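Local coordinates for nitrogenase molybdenum-iron protein beta chain (Clostridium pasteurianum, PDB 4WES) that forms the beta subunit of the nitrogenase molybdenum-iron protein, sharing an [8Fe-7S] cluster with the alpha chain, in the complex that reduces dinitrogen to ammonium, at residues 172-180 with 239-250; 199-207 with 221-232. One frame throughout, in Å; residues are numbered along the deposited sequence.

Contact 1 (172-180 with 239-250); sequences INVIPGFVG and LSLGSYASDLGA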
# COMPACT_ATOMS: atom_id res chain seq x y z
N ILE B 172 28.41 -12.30 20.27
CA ILE B 172 27.74 -13.34 19.53
C ILE B 172 27.83 -12.96 18.02
O ILE B 172 27.54 -11.83 17.66
CB ILE B 172 26.27 -13.45 19.94
CG1 ILE B 172 26.19 -13.99 21.37
CG2 ILE B 172 25.46 -14.34 18.98
CD1 ILE B 172 24.80 -14.09 21.94
N ASN B 173 28.28 -13.90 17.19
CA ASN B 173 28.24 -13.68 15.74
C ASN B 173 26.79 -13.90 15.26
O ASN B 173 26.14 -14.84 15.74
CB ASN B 173 29.12 -14.65 14.99
CG ASN B 173 30.57 -14.56 15.39
OD1 ASN B 173 31.08 -13.47 15.63
ND2 ASN B 173 31.23 -15.72 15.43
N VAL B 174 26.32 -13.11 14.32
CA VAL B 174 25.05 -13.37 13.68
C VAL B 174 25.23 -13.33 12.17
O VAL B 174 25.68 -12.33 11.63
CB VAL B 174 23.91 -12.44 14.19
CG1 VAL B 174 24.25 -10.97 14.06
CG2 VAL B 174 22.59 -12.79 13.52
N ILE B 175 24.87 -14.44 11.53
CA ILE B 175 24.85 -14.51 10.08
C ILE B 175 23.37 -14.39 9.72
O ILE B 175 22.59 -15.28 10.06
CB ILE B 175 25.47 -15.80 9.53
CG1 ILE B 175 26.92 -15.96 10.02
CG2 ILE B 175 25.39 -15.83 8.03
CD1 ILE B 175 27.51 -17.34 9.73
N PRO B 176 22.97 -13.27 9.09
CA PRO B 176 21.55 -12.94 9.00
C PRO B 176 20.82 -13.61 7.84
O PRO B 176 19.62 -13.41 7.67
CB PRO B 176 21.57 -11.43 8.83
CG PRO B 176 22.81 -11.19 8.03
CD PRO B 176 23.82 -12.16 8.64
N GLY B 177 21.55 -14.33 7.00
CA GLY B 177 21.00 -14.92 5.82
C GLY B 177 20.82 -13.94 4.67
O GLY B 177 21.27 -12.79 4.71
N PHE B 178 20.17 -14.43 3.61
CA PHE B 178 19.94 -13.64 2.40
C PHE B 178 18.69 -12.80 2.62
O PHE B 178 17.61 -13.08 2.09
CB PHE B 178 19.88 -14.54 1.17
CG PHE B 178 19.74 -13.78 -0.10
CD1 PHE B 178 20.75 -13.01 -0.58
CD2 PHE B 178 18.52 -13.78 -0.84
CE1 PHE B 178 20.60 -12.26 -1.78
CE2 PHE B 178 18.41 -13.05 -1.99
CZ PHE B 178 19.45 -12.29 -2.45
N VAL B 179 18.86 -11.76 3.42
CA VAL B 179 17.83 -10.83 3.79
C VAL B 179 18.30 -9.45 3.39
O VAL B 179 19.49 -9.25 3.16
CB VAL B 179 17.43 -10.90 5.28
CG1 VAL B 179 16.95 -12.30 5.63
CG2 VAL B 179 18.59 -10.51 6.18
N GLY B 180 17.39 -8.49 3.34
CA GLY B 180 17.75 -7.16 2.91
C GLY B 180 18.41 -6.32 3.98
O GLY B 180 18.37 -6.66 5.17
N LEU B 239 24.93 -17.35 15.77
CA LEU B 239 23.53 -17.62 15.40
C LEU B 239 23.43 -17.61 13.89
O LEU B 239 23.77 -16.61 13.23
CB LEU B 239 22.59 -16.59 16.01
CG LEU B 239 22.53 -16.60 17.54
CD1 LEU B 239 21.52 -15.61 18.09
CD2 LEU B 239 22.24 -18.00 18.09
N SER B 240 22.98 -18.74 13.33
CA SER B 240 22.80 -18.90 11.89
C SER B 240 21.33 -18.70 11.58
O SER B 240 20.51 -19.54 11.96
CB SER B 240 23.23 -20.33 11.53
OG SER B 240 23.00 -20.55 10.17
N LEU B 241 20.97 -17.57 10.96
CA LEU B 241 19.58 -17.28 10.70
C LEU B 241 19.25 -17.72 9.29
O LEU B 241 19.72 -17.10 8.31
CB LEU B 241 19.28 -15.81 10.85
CG LEU B 241 19.65 -15.15 12.18
CD1 LEU B 241 19.12 -13.74 12.27
CD2 LEU B 241 19.23 -15.93 13.41
N GLY B 242 18.46 -18.78 9.16
CA GLY B 242 18.12 -19.33 7.85
C GLY B 242 19.16 -20.35 7.45
O GLY B 242 20.23 -20.01 7.00
N SER B 243 18.81 -21.63 7.57
CA SER B 243 19.81 -22.67 7.34
C SER B 243 20.39 -22.68 5.93
O SER B 243 21.59 -22.94 5.76
CB SER B 243 19.27 -24.04 7.71
OG SER B 243 18.21 -24.42 6.83
N TYR B 244 19.57 -22.41 4.92
CA TYR B 244 20.08 -22.46 3.56
C TYR B 244 21.19 -21.44 3.34
O TYR B 244 22.22 -21.73 2.73
CB TYR B 244 18.98 -22.26 2.53
CG TYR B 244 18.08 -23.44 2.27
CD1 TYR B 244 17.14 -23.84 3.18
CD2 TYR B 244 18.14 -24.10 1.04
CE1 TYR B 244 16.25 -24.88 2.92
CE2 TYR B 244 17.25 -25.13 0.75
CZ TYR B 244 16.31 -25.52 1.67
OH TYR B 244 15.41 -26.52 1.38
N ALA B 245 20.94 -20.19 3.77
CA ALA B 245 21.88 -19.13 3.53
C ALA B 245 23.07 -19.15 4.50
O ALA B 245 24.16 -18.69 4.13
CB ALA B 245 21.19 -17.77 3.62
N SER B 246 22.84 -19.58 5.73
CA SER B 246 23.74 -19.22 6.81
C SER B 246 24.48 -20.40 7.46
O SER B 246 25.54 -20.19 8.09
CB SER B 246 22.98 -18.46 7.89
OG SER B 246 22.36 -17.31 7.33
N ASP B 247 23.95 -21.63 7.35
CA ASP B 247 24.55 -22.73 8.10
C ASP B 247 25.94 -23.06 7.62
O ASP B 247 26.79 -23.41 8.44
CB ASP B 247 23.70 -23.99 8.03
CG ASP B 247 22.69 -24.13 9.12
OD1 ASP B 247 22.50 -23.22 9.93
OD2 ASP B 247 22.06 -25.23 9.16
N LEU B 248 26.21 -23.00 6.32
CA LEU B 248 27.53 -23.40 5.84
C LEU B 248 28.61 -22.54 6.49
O LEU B 248 29.62 -23.04 6.98
CB LEU B 248 27.61 -23.35 4.33
CG LEU B 248 28.96 -23.78 3.75
CD1 LEU B 248 29.28 -25.22 4.02
CD2 LEU B 248 29.00 -23.51 2.25
N GLY B 249 28.39 -21.24 6.52
CA GLY B 249 29.33 -20.35 7.16
C GLY B 249 29.49 -20.63 8.66
O GLY B 249 30.61 -20.68 9.20
N ALA B 250 28.36 -20.83 9.34
CA ALA B 250 28.39 -21.09 10.79
C ALA B 250 29.13 -22.38 11.11
O ALA B 250 29.95 -22.43 12.06
CB ALA B 250 27.00 -21.14 11.35
O HOH W 1 17.81 -15.52 7.11
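Ile175 lies at the tight centre of this contact, bonded through its backbone to the parallel strand 239-241 and pressed by its side chain on helix 243-250. Its N donates to Leu239 O (3.0 Å) and its O accepts from Leu241 N (2.9 Å); Leu239 N reaches Asn173 O one step earlier. With CG1 beside the backbone N and anti to the carbonyl carbon (chi1 -57°), the side chain spreads its branches along the helix: CG2 rests 3.6 Å from Ser246 CB, while CD1 sits 3.6 Å from Ala250 N. Ser246 OG turns back to Leu241 O (2.8 Å), meeting it from above the carbonyl plane and tying the first turn of the helix to the strand before it. Gly177, at positive phi, brings its CA to 3.6 Å from Ala245 CB, close to where the helix starts after Gly242. On the other face of the sheet Leu241 CD1 lies 3.8 Å from Val174 CG2. Beside Pro176 a water takes the place of a direct bond, donating to both Pro176 O and Leu241 O. The loose side is at partly exposed Phe178, whose ring leads away from the helix to meet Tyr30 and His146. Strand 237-241, Gly242 at the N-cap and the helix that follows form a beta-alpha unit of a Rossmann-like parallel sheet. Strand 172-175 runs between strands 198-200 and 237-241; helix 270-284 packs on the face carrying Leu239 and Leu241, and helix 146-161 touches Ala245 and Leu248.

Contact 2 (199-207 with 221-232); sequences IMFPDTSGV and EGGTKIEDLKDT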
# COMPACT_ATOMS: atom_id res chain seq x y z
N ILE B 199 28.72 -9.44 16.35
CA ILE B 199 29.33 -9.16 15.06
C ILE B 199 28.35 -9.71 14.03
O ILE B 199 28.10 -10.92 14.03
CB ILE B 199 30.69 -9.84 14.82
CG1 ILE B 199 31.72 -9.38 15.88
CG2 ILE B 199 31.19 -9.52 13.43
CD1 ILE B 199 32.96 -10.25 15.91
N MET B 200 27.76 -8.87 13.18
CA MET B 200 26.92 -9.33 12.08
C MET B 200 27.75 -9.43 10.82
O MET B 200 28.48 -8.49 10.51
CB MET B 200 25.75 -8.38 11.85
CG MET B 200 24.87 -8.81 10.68
SD MET B 200 23.44 -7.79 10.40
CE MET B 200 22.42 -8.39 11.71
N PHE B 201 27.63 -10.54 10.10
CA PHE B 201 28.24 -10.60 8.80
C PHE B 201 27.51 -11.59 7.90
O PHE B 201 27.02 -12.62 8.38
CB PHE B 201 29.73 -10.98 8.89
CG PHE B 201 30.00 -12.40 9.19
CD1 PHE B 201 29.92 -12.88 10.50
CD2 PHE B 201 30.49 -13.25 8.21
CE1 PHE B 201 30.21 -14.20 10.80
CE2 PHE B 201 30.81 -14.57 8.51
CZ PHE B 201 30.67 -15.03 9.81
N PRO B 202 27.47 -11.32 6.58
CA PRO B 202 27.63 -10.01 5.94
C PRO B 202 26.60 -8.99 6.48
O PRO B 202 25.62 -9.37 7.13
CB PRO B 202 27.38 -10.29 4.45
CG PRO B 202 27.42 -11.79 4.33
CD PRO B 202 26.93 -12.31 5.64
N ASP B 203 26.85 -7.71 6.19
CA ASP B 203 25.92 -6.65 6.59
C ASP B 203 25.91 -5.60 5.50
O ASP B 203 26.85 -4.84 5.38
CB ASP B 203 26.38 -6.07 7.94
CG ASP B 203 25.52 -4.92 8.38
OD1 ASP B 203 24.45 -4.68 7.80
OD2 ASP B 203 25.92 -4.24 9.37
N THR B 204 24.83 -5.58 4.70
CA THR B 204 24.73 -4.64 3.59
C THR B 204 24.01 -3.34 4.00
O THR B 204 23.79 -2.48 3.14
CB THR B 204 23.98 -5.27 2.42
OG1 THR B 204 22.69 -5.61 2.93
CG2 THR B 204 24.71 -6.51 1.90
N SER B 205 23.65 -3.19 5.28
CA SER B 205 23.08 -1.93 5.71
C SER B 205 24.12 -0.83 5.57
O SER B 205 25.30 -1.01 5.86
CB SER B 205 22.52 -2.02 7.13
OG SER B 205 23.50 -2.23 8.10
N GLY B 206 23.68 0.32 5.10
CA GLY B 206 24.59 1.39 4.77
C GLY B 206 25.41 1.13 3.53
O GLY B 206 26.39 1.86 3.27
N VAL B 207 25.05 0.10 2.74
CA VAL B 207 25.73 -0.17 1.49
C VAL B 207 24.71 -0.19 0.32
O VAL B 207 24.96 0.45 -0.71
CB VAL B 207 26.51 -1.51 1.52
CG1 VAL B 207 27.28 -1.70 0.21
CG2 VAL B 207 27.46 -1.55 2.70
N GLU B 221 29.62 3.67 3.56
CA GLU B 221 29.96 3.65 4.96
C GLU B 221 29.75 2.27 5.62
O GLU B 221 30.52 1.94 6.56
CB GLU B 221 29.10 4.71 5.69
CG GLU B 221 29.30 6.13 5.22
CD GLU B 221 30.42 6.87 5.92
OE1 GLU B 221 30.37 8.12 5.94
OE2 GLU B 221 31.34 6.21 6.44
N GLY B 222 28.77 1.51 5.18
CA GLY B 222 28.41 0.28 5.83
C GLY B 222 29.29 -0.89 5.46
O GLY B 222 30.32 -0.74 4.79
N GLY B 223 28.85 -2.08 5.87
CA GLY B 223 29.59 -3.31 5.64
C GLY B 223 30.37 -3.67 6.90
O GLY B 223 30.86 -2.81 7.63
N THR B 224 30.50 -4.96 7.15
CA THR B 224 31.30 -5.40 8.30
C THR B 224 32.77 -5.18 8.01
O THR B 224 33.25 -5.47 6.93
CB THR B 224 31.01 -6.86 8.60
OG1 THR B 224 29.59 -6.97 8.70
CG2 THR B 224 31.67 -7.32 9.90
N LYS B 225 33.50 -4.63 8.99
CA LYS B 225 34.91 -4.35 8.81
C LYS B 225 35.73 -5.61 8.84
O LYS B 225 35.45 -6.55 9.60
CB LYS B 225 35.40 -3.37 9.90
CG LYS B 225 34.72 -2.01 9.76
CD LYS B 225 35.50 -0.88 10.36
CE LYS B 225 35.16 0.44 9.69
NZ LYS B 225 33.70 0.69 9.68
N ILE B 226 36.79 -5.61 8.02
CA ILE B 226 37.72 -6.74 7.97
C ILE B 226 38.21 -7.16 9.35
O ILE B 226 38.27 -8.35 9.65
CB ILE B 226 38.90 -6.38 7.05
CG1 ILE B 226 38.47 -6.33 5.59
CG2 ILE B 226 40.07 -7.35 7.22
CD1 ILE B 226 39.40 -5.53 4.71
N GLU B 227 38.54 -6.21 10.21
CA GLU B 227 39.07 -6.58 11.52
C GLU B 227 38.02 -7.32 12.34
O GLU B 227 38.35 -8.20 13.12
CB GLU B 227 39.58 -5.35 12.26
CG GLU B 227 38.60 -4.18 12.24
CD GLU B 227 38.80 -3.14 11.11
OE1 GLU B 227 38.91 -3.48 9.86
OE2 GLU B 227 38.81 -1.94 11.53
N ASP B 228 36.76 -6.96 12.16
CA ASP B 228 35.70 -7.68 12.85
C ASP B 228 35.41 -9.04 12.25
O ASP B 228 35.07 -9.99 12.98
CB ASP B 228 34.45 -6.80 12.94
CG ASP B 228 34.69 -5.57 13.81
OD1 ASP B 228 34.30 -4.47 13.37
OD2 ASP B 228 35.29 -5.74 14.93
N LEU B 229 35.53 -9.15 10.93
CA LEU B 229 35.44 -10.47 10.30
C LEU B 229 36.54 -11.41 10.83
O LEU B 229 36.29 -12.58 11.13
CB LEU B 229 35.54 -10.35 8.79
CG LEU B 229 34.42 -9.56 8.15
CD1 LEU B 229 34.66 -9.34 6.68
CD2 LEU B 229 33.09 -10.27 8.35
N LYS B 230 37.75 -10.91 11.01
CA LYS B 230 38.78 -11.73 11.65
C LYS B 230 38.37 -12.14 13.06
O LYS B 230 38.52 -13.30 13.47
CB LYS B 230 40.13 -10.99 11.69
CG LYS B 230 40.74 -10.76 10.32
CD LYS B 230 42.03 -9.97 10.44
CE LYS B 230 42.64 -9.70 9.09
NZ LYS B 230 43.88 -8.88 9.18
N ASP B 231 37.82 -11.18 13.80
CA ASP B 231 37.49 -11.37 15.20
C ASP B 231 36.31 -12.30 15.44
O ASP B 231 36.07 -12.71 16.59
CB ASP B 231 37.23 -10.01 15.84
CG ASP B 231 37.36 -10.04 17.37
OD1 ASP B 231 38.39 -10.57 17.89
OD2 ASP B 231 36.47 -9.49 18.05
N THR B 232 35.60 -12.69 14.37
CA THR B 232 34.52 -13.67 14.52
C THR B 232 34.98 -15.01 15.11
O THR B 232 34.20 -15.73 15.74
CB THR B 232 33.81 -13.98 13.19
OG1 THR B 232 34.74 -14.43 12.22
CG2 THR B 232 33.08 -12.76 12.69
O HOH W 2 26.80 -1.90 7.97
O HOH W 3 28.32 -4.95 10.50
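Thr224 OG1 donates a short hydrogen bond to Met200 O (2.6 Å), coming in 16° off the carbonyl plane. The same hydroxyl accepts from a water that also donates to Asp203 OD2. A second water accepts from Gly223 N and donates to Ser205 O. Gly222 N bonds to Gly206 O (3.1 Å) from well above the carbonyl plane; without side chains, Gly222 and Gly223 come close enough for CA-H...O contacts to Ser205 O and Asp203 O, respectively. Asp203 closes an Asx turn: its OD1 takes both Ser205 N and Ser205 OG, while its OD2 forms a salt bridge with Lys188. The turn comes after strand 198-200, outermost in its parallel sheet within this chain, and after the cis peptide before Pro202. Apolar packing clusters near helix 226-231. A chi1 of 75° sets Phe201 CG between the backbone N and the carbonyl carbon and brings ring atom CE1 of Phe201 to 3.7 Å from Thr232 CG2. Phe201 CB lies 3.5 Å from Leu229 CD2. Ile199 crosses Thr232 at about a right angle, Ile199 CG2 to Thr232 CG2 3.8 Å, and sets CD1 on Asp228 O.

Contacts 1 and 2 meet on one sheet, where Val174 N and Ile172 O probably bond to the backbone of Ile199, and contact 2 is nested inside the loop closed by contact 1. Both are largely buried, but contact 1 lies nearer the chain centre and joins interior strands and a following helix through regular parallel bonding and aliphatic packing, with one bridging water. Contact 2 starts at the edge strand and continues into loops, where glycine backbone and two bridging waters join apolar packing of Ile199 and Phe201; its one exposed touching residue is Glu221. Pro176 of 172-180 packs on Phe201 O and Pro202 O of 199-207.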